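Local atomic coordinates of sortase, SrtB family (Streptococcus pneumoniae PCS8235, PDB entry 4Y4Q), a protein that probably acts as a transpeptidase of the sortase B family in assembling the type II pilus, a virulence factor of the pneumococcal surface. Residues E168-L173 against I234-I239. Numbering follows the deposited sequence.
Sequences EIFEML and IVVAKI
The carbonyl oxygen of Val236 takes two backbone N-H groups from strand 168-173. Phe170 N binds Val236 O at 2.9 Å, nearly in line with the carbonyl bond. Glu171 N reaches the same Val236 O at 3.4 Å, a weak bond. The partner amide, Val236 N, gives a 2.8 Å bond to Glu171 O. Two successive residues, Phe170 and Glu171, therefore face one valine, and the register slips by one residue. On each flank the antiparallel ladder is regular: Glu168 pairs with Lys238, and Leu173 pairs with Ile234, each through two hydrogen bonds.

At the bulge the Phe170 ring lies against the neighbouring strand. With chi1 at 63°, Phe170 CG sits between its own backbone N and carbonyl carbon. Val236 O lies over one ring face, toward the rim, while Lys238 N meets the ring edge in plane. At the end of the ring, CZ of Phe170 touches CG1 of Val236 at 3.5 Å. Leu201 of helix 190-202 and Leu212 also pack on this phenylalanine.

Leu173 and Ile234 lie alongside each other and point the same way. Leu173 CD1 presses on Ile234 CB at 3.5 Å, a tight carbon contact. On the other face of the sheet, Met172 CG rests 3.7 Å from Val235 CG1, and Ile169 lies beside Ala237. Glu168 and Lys238 share a face, but their charged ends part. The glutamate forms a salt bridge with Arg154, and the lysine amine bonds to Ser211 O.

The contact is an antiparallel strand pair broken by a classic beta bulge. It is a buried part of the sheet in which strands 163-176 and 231-240 lie side by side, in the beta-barrel fold of sortases.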
loop_
_atom_site.group_PDB
_atom_site.type_symbol
_atom_site.label_atom_id
_atom_site.label_comp_id
_atom_site.label_asym_id
_atom_site.label_seq_id
_atom_site.Cartn_x
_atom_site.Cartn_y
_atom_site.Cartn_z
ATOM N N GLU A 168 -6.542 0.534 8.226
ATOM C CA GLU A 168 -7.947 0.416 7.869
ATOM C C GLU A 168 -8.109 0.736 6.396
ATOM O O GLU A 168 -7.893 1.868 5.985
ATOM C CB GLU A 168 -8.794 1.353 8.721
ATOM C CG GLU A 168 -10.288 1.256 8.430
ATOM C CD GLU A 168 -11.145 1.877 9.525
ATOM O OE1 GLU A 168 -10.587 2.492 10.464
ATOM O OE2 GLU A 168 -12.384 1.736 9.450
ATOM N N ILE A 169 -8.463 -0.256 5.587
ATOM C CA ILE A 169 -8.656 -0.011 4.160
ATOM C C ILE A 169 -9.906 0.853 3.919
ATOM O O ILE A 169 -10.967 0.587 4.498
ATOM C CB ILE A 169 -8.750 -1.341 3.383
ATOM C CG1 ILE A 169 -7.400 -2.053 3.404
ATOM C CG2 ILE A 169 -9.160 -1.107 1.942
ATOM C CD1 ILE A 169 -7.457 -3.436 2.822
ATOM N N PHE A 170 -9.798 1.883 3.076
ATOM C CA PHE A 170 -10.995 2.657 2.725
ATOM C C PHE A 170 -11.298 2.756 1.232
ATOM O O PHE A 170 -12.334 3.298 0.847
ATOM C CB PHE A 170 -10.964 4.065 3.331
ATOM C CG PHE A 170 -9.834 4.911 2.836
ATOM C CD1 PHE A 170 -9.969 5.686 1.688
ATOM C CD2 PHE A 170 -8.629 4.932 3.514
ATOM C CE1 PHE A 170 -8.912 6.475 1.231
ATOM C CE2 PHE A 170 -7.574 5.711 3.060
ATOM C CZ PHE A 170 -7.722 6.479 1.919
ATOM N N GLU A 171 -10.415 2.253 0.384
ATOM C CA GLU A 171 -10.652 2.400 -1.050
ATOM C C GLU A 171 -9.951 1.351 -1.906
ATOM O O GLU A 171 -8.825 0.931 -1.598
ATOM C CB GLU A 171 -10.256 3.818 -1.528
ATOM C CG GLU A 171 -10.290 3.963 -3.042
ATOM C CD GLU A 171 -10.095 5.393 -3.549
ATOM O OE1 GLU A 171 -10.054 6.345 -2.735
ATOM O OE2 GLU A 171 -9.984 5.556 -4.786
ATOM N N MET A 172 -10.619 0.922 -2.978
ATOM C CA MET A 172 -9.930 0.202 -4.053
ATOM C C MET A 172 -10.169 0.942 -5.364
ATOM O O MET A 172 -11.281 1.430 -5.635
ATOM C CB MET A 172 -10.447 -1.235 -4.183
ATOM C CG MET A 172 -9.477 -2.203 -4.872
ATOM S SD MET A 172 -9.629 -2.323 -6.673
ATOM C CE MET A 172 -11.327 -1.968 -6.831
ATOM N N LEU A 173 -9.142 1.025 -6.197
ATOM C CA LEU A 173 -9.365 1.637 -7.491
ATOM C C LEU A 173 -8.521 0.952 -8.525
ATOM O O LEU A 173 -7.550 0.275 -8.171
ATOM C CB LEU A 173 -9.098 3.150 -7.450
ATOM C CG LEU A 173 -7.808 3.775 -6.907
ATOM C CD1 LEU A 173 -6.635 3.313 -7.680
ATOM C CD2 LEU A 173 -7.869 5.278 -7.082
ATOM N N ILE A 234 -5.053 -0.886 -7.074
ATOM C CA ILE A 234 -4.609 -0.240 -5.844
ATOM C C ILE A 234 -5.620 -0.398 -4.711
ATOM O O ILE A 234 -6.826 -0.210 -4.927
ATOM C CB ILE A 234 -4.354 1.266 -6.076
ATOM C CG1 ILE A 234 -3.251 1.488 -7.121
ATOM C CG2 ILE A 234 -4.004 1.983 -4.763
ATOM C CD1 ILE A 234 -3.120 2.935 -7.551
ATOM N N VAL A 235 -5.155 -0.773 -3.515
ATOM C CA VAL A 235 -5.979 -0.591 -2.316
ATOM C C VAL A 235 -5.363 0.511 -1.477
ATOM O O VAL A 235 -4.141 0.631 -1.406
ATOM C CB VAL A 235 -6.209 -1.880 -1.448
ATOM C CG1 VAL A 235 -7.001 -2.902 -2.207
ATOM C CG2 VAL A 235 -4.914 -2.468 -0.959
ATOM N N VAL A 236 -6.203 1.341 -0.871
ATOM C CA VAL A 236 -5.695 2.446 -0.062
ATOM C C VAL A 236 -6.139 2.294 1.388
ATOM O O VAL A 236 -7.308 2.013 1.669
ATOM C CB VAL A 236 -6.165 3.810 -0.590
ATOM C CG1 VAL A 236 -5.289 4.912 -0.018
ATOM C CG2 VAL A 236 -6.090 3.842 -2.108
ATOM N N ALA A 237 -5.205 2.494 2.303
ATOM C CA ALA A 237 -5.474 2.303 3.721
ATOM C C ALA A 237 -5.016 3.505 4.532
ATOM O O ALA A 237 -3.989 4.135 4.208
ATOM C CB ALA A 237 -4.764 1.073 4.206
ATOM N N LYS A 238 -5.766 3.804 5.593
ATOM C CA LYS A 238 -5.340 4.792 6.582
ATOM C C LYS A 238 -4.501 4.105 7.644
ATOM O O LYS A 238 -4.827 2.993 8.083
ATOM C CB LYS A 238 -6.554 5.409 7.253
ATOM C CG LYS A 238 -6.222 6.325 8.429
ATOM C CD LYS A 238 -7.505 6.920 9.009
ATOM C CE LYS A 238 -7.220 7.828 10.208
ATOM N NZ LYS A 238 -8.472 8.463 10.739
ATOM N N ILE A 239 -3.430 4.759 8.082
ATOM C CA ILE A 239 -2.678 4.237 9.219
ATOM C C ILE A 239 -3.335 4.709 10.520
ATOM O O ILE A 239 -3.629 5.899 10.684
ATOM C CB ILE A 239 -1.213 4.660 9.157
ATOM C CG1 ILE A 239 -0.625 4.277 7.795
ATOM C CG2 ILE A 239 -0.421 4.014 10.290
ATOM C CD1 ILE A 239 0.850 4.635 7.634
#